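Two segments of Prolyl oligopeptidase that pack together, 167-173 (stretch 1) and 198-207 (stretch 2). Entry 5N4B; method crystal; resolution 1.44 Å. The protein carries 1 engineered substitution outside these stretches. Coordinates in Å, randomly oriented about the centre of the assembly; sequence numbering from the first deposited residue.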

ATOM      1  N   GLY A 167       4.267  19.123   3.135  1.00 18.13           N
ATOM      2  CA  GLY A 167       3.740  18.856   4.470  1.00 17.91           C
ATOM      3  C   GLY A 167       3.922  17.426   4.946  1.00 18.63           C
ATOM      4  O   GLY A 167       3.950  16.494   4.143  1.00 19.16           O
ATOM      5  N   ASP A 168       4.044  17.254   6.262  1.00 17.20           N
ATOM      6  CA  ASP A 168       4.240  15.936   6.865  1.00 17.62           C
ATOM      7  C   ASP A 168       2.997  15.382   7.575  1.00 16.33           C
ATOM      8  O   ASP A 168       3.040  14.245   8.058  1.00 17.23           O
ATOM      9  N   TYR A 169       1.919  16.154   7.673  1.00 15.20           N
ATOM     10  CA  TYR A 169       0.659  15.773   8.289  1.00 15.45           C
ATOM     11  C   TYR A 169      -0.483  16.207   7.373  1.00 16.02           C
ATOM     12  O   TYR A 169      -0.311  17.013   6.461  1.00 19.36           O
ATOM     13  N   SER A 170      -1.659  15.693   7.634  1.00 14.68           N
ATOM     14  CA  SER A 170      -2.866  16.104   6.940  1.00 13.83           C
ATOM     15  C   SER A 170      -3.770  16.908   7.857  1.00 15.06           C
ATOM     16  O   SER A 170      -3.623  16.911   9.082  1.00 15.73           O
ATOM     17  N   THR A 171      -4.715  17.618   7.259  1.00 14.29           N
ATOM     18  CA  THR A 171      -5.707  18.429   7.956  1.00 12.94           C
ATOM     19  C   THR A 171      -7.082  17.949   7.537  1.00 14.22           C
ATOM     20  O   THR A 171      -7.354  17.763   6.339  1.00 13.92           O
ATOM     21  N   ILE A 172      -7.943  17.709   8.515  1.00 12.85           N
ATOM     22  CA  ILE A 172      -9.297  17.230   8.250  1.00 12.46           C
ATOM     23  C   ILE A 172     -10.223  18.424   8.276  1.00 14.79           C
ATOM     24  O   ILE A 172     -10.222  19.228   9.228  1.00 15.39           O
ATOM     25  N   TYR A 173     -11.026  18.530   7.223  1.00 12.84           N
ATOM     26  CA  TYR A 173     -12.087  19.505   7.055  1.00 13.65           C
ATOM     27  C   TYR A 173     -13.422  18.775   7.010  1.00 12.16           C
ATOM     28  O   TYR A 173     -13.477  17.550   6.831  1.00 12.80           O
ATOM     29  N   VAL A 198      -9.013  20.435  11.535  1.00 16.92           N
ATOM     30  CA  VAL A 198      -8.458  19.455  12.451  1.00 17.10           C
ATOM     31  C   VAL A 198      -7.051  19.091  11.963  1.00 16.00           C
ATOM     32  O   VAL A 198      -6.884  18.263  11.056  1.00 14.95           O
ATOM     33  N   LYS A 199      -6.036  19.722  12.521  1.00 17.36           N
ATOM     34  CA  LYS A 199      -4.658  19.611  12.070  1.00 16.64           C
ATOM     35  C   LYS A 199      -3.950  18.437  12.740  1.00 15.91           C
ATOM     36  O   LYS A 199      -4.404  17.853  13.744  1.00 17.01           O
ATOM     37  N   TRP A 200      -2.805  18.084  12.154  1.00 15.62           N
ATOM     38  CA  TRP A 200      -1.832  17.163  12.735  1.00 16.49           C
ATOM     39  C   TRP A 200      -2.262  15.709  12.655  1.00 15.13           C
ATOM     40  O   TRP A 200      -1.790  14.862  13.391  1.00 15.60           O
ATOM     41  N   PHE A 201      -3.142  15.400  11.699  1.00 14.90           N
ATOM     42  CA  PHE A 201      -3.713  14.077  11.525  1.00 12.41           C
ATOM     43  C   PHE A 201      -2.757  13.191  10.736  1.00 14.04           C
ATOM     44  O   PHE A 201      -2.246  13.579   9.667  1.00 14.65           O
ATOM     45  N   LYS A 202      -2.541  11.972  11.224  1.00 12.70           N
ATOM     46  CA  LYS A 202      -1.681  11.038  10.529  1.00 14.28           C
ATOM     47  C   LYS A 202      -1.853   9.637  11.101  1.00 13.52           C
ATOM     48  O   LYS A 202      -2.053   9.474  12.304  1.00 13.10           O
ATOM     49  N   PHE A 203      -1.757   8.636  10.221  1.00 14.28           N
ATOM     50  CA  PHE A 203      -1.631   7.210  10.574  1.00 14.16           C
ATOM     51  C   PHE A 203      -2.857   6.615  11.257  1.00 14.86           C
ATOM     52  O   PHE A 203      -2.733   5.650  12.021  1.00 14.68           O
ATOM     53  N   SER A 204      -4.048   7.120  10.992  1.00 14.45           N
ATOM     54  CA  SER A 204      -5.263   6.405  11.374  1.00 14.03           C
ATOM     55  C   SER A 204      -6.347   6.667  10.341  1.00 14.09           C
ATOM     56  O   SER A 204      -6.175   7.455   9.420  1.00 16.07           O
ATOM     57  N   THR A 205      -7.446   5.950  10.510  1.00 14.31           N
ATOM     58  CA  THR A 205      -8.688   6.213   9.795  1.00 17.53           C
ATOM     59  C   THR A 205      -9.451   7.356  10.484  1.00 17.73           C
ATOM     60  O   THR A 205      -9.093   7.798  11.580  1.00 15.11           O
ATOM     61  N   ILE A 206     -10.514   7.816   9.825  1.00 13.02           N
ATOM     62  CA  ILE A 206     -11.497   8.723  10.414  1.00 12.57           C
ATOM     63  C   ILE A 206     -12.701   7.878  10.793  1.00 11.91           C
ATOM     64  O   ILE A 206     -13.310   7.242   9.917  1.00 12.12           O
ATOM     65  N   ILE A 207     -13.087   7.910  12.088  1.00 10.70           N
ATOM     66  CA  ILE A 207     -14.130   7.028  12.625  1.00 12.37           C
ATOM     67  C   ILE A 207     -15.231   7.869  13.260  1.00 12.58           C
ATOM     68  O   ILE A 207     -15.080   8.386  14.362  1.00 12.31           O
TER

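How does the first strand of stretch 2 engage stretch 1? Val198 and Ile172 form an antiparallel hydrogen-bonded pair: Ile172 N donates to Val198 O at 2.8 Å, and Val198 N donates to Ile172 O at 2.9 Å. Their side chains therefore lie on the same face of the sheet, where Val198 CB comes within 3.9 Å of Ile172 CB; Val198 is in the t rotamer and Ile172 in m at chi1, t at chi2. Lys199 points away from stretch 1, and its m, t, p, p chain reaches its neighbour through solvent: water 4 accepts from Lys199 NZ at 2.8 Å and lies 2.9 Å from Thr171 OG1. Thr171, an m rotamer, points sideways.

What happens where the chain turns at Trp200? A beta bulge shifts the register by one residue here, and phi is positive at 76°. The CA-to-CB bond of Trp200 points away, yet the m rotamer brings the indole back, so that its edge meets the face of Tyr169 (also m). Trp200 CE3 lies 3.5 Å from Tyr169 CD2, with the ring planes at 68°, an offset edge-to-face pair. The backbone is served by water 3, which accepts from Trp200 N at 3.0 Å and sits 3.0 Å from Thr171 OG1.

How does Phe201 restore the pairing and build the apolar layer? Ser170 N donates to Phe201 O at 3.0 Å, and Phe201 N returns a bond to Ser170 O at 3.1 Å. This pairing places Phe201 on the same face as Ser170, Ile172 and Val198. With chi1 t, its ring receives Ile172 CD1 over one face, 3.7 Å from the ring centroid, a CH-pi contact; Ile172 CG1 also approaches Phe201 CD2 to 3.6 Å. Water 2 adds a polar link, donating to Phe201 O at 2.8 Å and lying 2.5 Å from Ser170 OG, whose side chain is m.

Why does the buried Lys202 point toward stretch 1? Its all-t side chain extends until Lys202 NZ donates to Asp168 O at 2.8 Å. The ammonium also stands over the face of the Tyr169 ring, with Lys202 NZ 4.9 Å from the ring centroid, a cation-pi contact. Water 1 accepts from Lys202 NZ at 2.9 Å and makes a weak bond to Asp168 OD1 at 3.1 Å, Asp168 being an m rotamer.

Does the rest of stretch 2 contribute? Phe203, Ser204 and Thr205 make no contact, but Ile206, m then t, points back and sets its CD1 3.9 Å from Ile172 CD1, extending the apolar cluster. Ile207 is out of reach.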

ATOM      1  CB  ASP A 168       5.387  15.998   7.876  1.00 18.96           C
ATOM      2  CG  ASP A 168       6.744  15.861   7.243  1.00 21.21           C
ATOM      3  OD1 ASP A 168       6.872  15.282   6.148  1.00 27.10           O
ATOM      4  OD2 ASP A 168       7.665  16.462   7.841  1.00 25.47           O
ATOM      5  CB  TYR A 169       0.463  16.449   9.680  1.00 16.56           C
ATOM      6  CG  TYR A 169       1.600  16.095  10.629  1.00 17.55           C
ATOM      7  CD1 TYR A 169       1.549  14.974  11.431  1.00 17.10           C
ATOM      8  CD2 TYR A 169       2.728  16.867  10.667  1.00 18.84           C
ATOM      9  CE1 TYR A 169       2.615  14.621  12.251  1.00 15.96           C
ATOM     10  CE2 TYR A 169       3.792  16.552  11.529  1.00 18.24           C
ATOM     11  CZ  TYR A 169       3.723  15.410  12.286  1.00 18.02           C
ATOM     12  OH  TYR A 169       4.807  15.088  13.104  1.00 22.30           O
ATOM     13  CB  SER A 170      -3.659  14.899   6.426  1.00 15.71           C
ATOM     14  OG  SER A 170      -2.851  14.112   5.559  1.00 17.78           O
ATOM     15  CB  THR A 171      -5.537  19.924   7.631  1.00 15.11           C
ATOM     16  OG1 THR A 171      -4.188  20.292   7.969  1.00 19.62           O
ATOM     17  CG2 THR A 171      -6.530  20.746   8.357  1.00 16.81           C
ATOM     18  CB  ILE A 172      -9.757  16.173   9.258  1.00 12.85           C
ATOM     19  CG1 ILE A 172      -8.790  14.986   9.285  1.00 12.09           C
ATOM     20  CG2 ILE A 172     -11.156  15.721   8.870  1.00 13.70           C
ATOM     21  CD1 ILE A 172      -9.092  14.032  10.466  1.00 12.61           C
ATOM     22  CB  TYR A 173     -11.893  20.348   5.760  1.00 14.79           C
ATOM     23  CG  TYR A 173     -10.612  21.122   5.783  1.00 15.26           C
ATOM     24  CD1 TYR A 173     -10.539  22.334   6.441  1.00 16.92           C
ATOM     25  CD2 TYR A 173      -9.469  20.621   5.204  1.00 15.76           C
ATOM     26  CE1 TYR A 173      -9.368  23.024   6.470  1.00 17.07           C
ATOM     27  CE2 TYR A 173      -8.276  21.316   5.243  1.00 18.84           C
ATOM     28  CZ  TYR A 173      -8.246  22.531   5.881  1.00 18.99           C
ATOM     29  OH  TYR A 173      -7.036  23.219   5.955  1.00 23.90           O
ATOM     30  CB  VAL A 198      -9.394  18.247  12.555  1.00 15.23           C
ATOM     31  CG1 VAL A 198      -8.824  17.195  13.447  1.00 18.29           C
ATOM     32  CG2 VAL A 198     -10.757  18.689  13.056  1.00 18.10           C
ATOM     33  CB  LYS A 199      -3.910  20.906  12.391  1.00 17.97           C
ATOM     34  CG  LYS A 199      -4.430  22.078  11.529  1.00 21.04           C
ATOM     35  CD  LYS A 199      -3.705  23.388  11.839  1.00 28.34           C
ATOM     36  CE  LYS A 199      -2.212  23.319  11.492  1.00 40.53           C
ATOM     37  NZ  LYS A 199      -1.865  23.209  10.048  1.00 51.34           N
ATOM     38  CB  TRP A 200      -1.446  17.566  14.183  1.00 16.67           C
ATOM     39  CG  TRP A 200      -1.044  19.013  14.244  1.00 17.51           C
ATOM     40  CD1 TRP A 200      -1.749  20.035  14.807  1.00 21.17           C
ATOM     41  CD2 TRP A 200       0.120  19.589  13.688  1.00 18.81           C
ATOM     42  NE1 TRP A 200      -1.093  21.211  14.625  1.00 22.19           N
ATOM     43  CE2 TRP A 200       0.055  20.975  13.929  1.00 20.52           C
ATOM     44  CE3 TRP A 200       1.222  19.073  13.002  1.00 25.19           C
ATOM     45  CZ2 TRP A 200       1.076  21.852  13.545  1.00 24.24           C
ATOM     46  CZ3 TRP A 200       2.207  19.946  12.588  1.00 26.32           C
ATOM     47  CH2 TRP A 200       2.125  21.328  12.873  1.00 27.79           C
ATOM     48  CB  PHE A 201      -5.040  14.227  10.766  1.00 12.52           C
ATOM     49  CG  PHE A 201      -5.643  12.933  10.235  1.00 12.40           C
ATOM     50  CD1 PHE A 201      -5.932  11.903  11.072  1.00 13.03           C
ATOM     51  CD2 PHE A 201      -5.961  12.793   8.900  1.00 13.74           C
ATOM     52  CE1 PHE A 201      -6.484  10.709  10.577  1.00 15.12           C
ATOM     53  CE2 PHE A 201      -6.539  11.637   8.410  1.00 12.92           C
ATOM     54  CZ  PHE A 201      -6.814  10.608   9.247  1.00 13.78           C
ATOM     55  CB  LYS A 202      -0.207  11.461  10.691  1.00 16.05           C
ATOM     56  CG  LYS A 202       0.784  10.935   9.667  1.00 15.55           C
ATOM     57  CD  LYS A 202       2.170  11.522   9.909  1.00 15.26           C
ATOM     58  CE  LYS A 202       3.069  11.215   8.772  1.00 18.00           C
ATOM     59  NZ  LYS A 202       4.384  11.953   8.900  1.00 20.65           N
ATOM     60  CB  PHE A 203      -0.356   6.915  11.384  1.00 15.16           C
ATOM     61  CG  PHE A 203       0.940   7.212  10.665  1.00 15.19           C
ATOM     62  CD1 PHE A 203       1.116   6.864   9.350  1.00 15.54           C
ATOM     63  CD2 PHE A 203       1.985   7.822  11.330  1.00 17.16           C
ATOM     64  CE1 PHE A 203       2.335   7.126   8.724  1.00 17.29           C
ATOM     65  CE2 PHE A 203       3.207   8.065  10.702  1.00 18.92           C
ATOM     66  CZ  PHE A 203       3.344   7.722   9.381  1.00 19.66           C
ATOM     67  CB  SER A 204      -5.764   6.772  12.790  1.00 16.21           C
ATOM     68  OG  SER A 204      -6.556   7.978  12.814  1.00 13.75           O
ATOM     69  CB  THR A 205      -9.537   4.924   9.786  1.00 15.44           C
ATOM     70  OG1 THR A 205      -9.613   4.390  11.106  1.00 24.81           O
ATOM     71  CG2 THR A 205      -8.906   3.889   8.853  1.00 25.44           C
ATOM     72  CB  ILE A 206     -11.901   9.813   9.415  1.00 12.90           C
ATOM     73  CG1 ILE A 206     -10.711  10.708   9.057  1.00 12.73           C
ATOM     74  CG2 ILE A 206     -13.075  10.620   9.911  1.00 14.20           C
ATOM     75  CD1 ILE A 206     -10.924  11.617   7.944  1.00 18.41           C
ATOM     76  CB  ILE A 207     -13.541   6.035  13.622  1.00 12.12           C
ATOM     77  CG1 ILE A 207     -12.507   5.146  12.935  1.00 12.75           C
ATOM     78  CG2 ILE A 207     -14.630   5.182  14.254  1.00 16.39           C
ATOM     79  CD1 ILE A 207     -13.056   4.186  11.929  1.00 13.39           C
TER
HETATM   80  O   HOH W   1       6.225  12.349   6.746  1.00 27.22           O
HETATM   81  O   HOH W   2      -1.935  12.374   7.142  1.00 28.86           O
HETATM   82  O   HOH W   3      -1.858  19.622   9.796  1.00 16.97           O
HETATM   83  O   HOH W   4      -3.627  23.151   7.818  1.00 37.66           O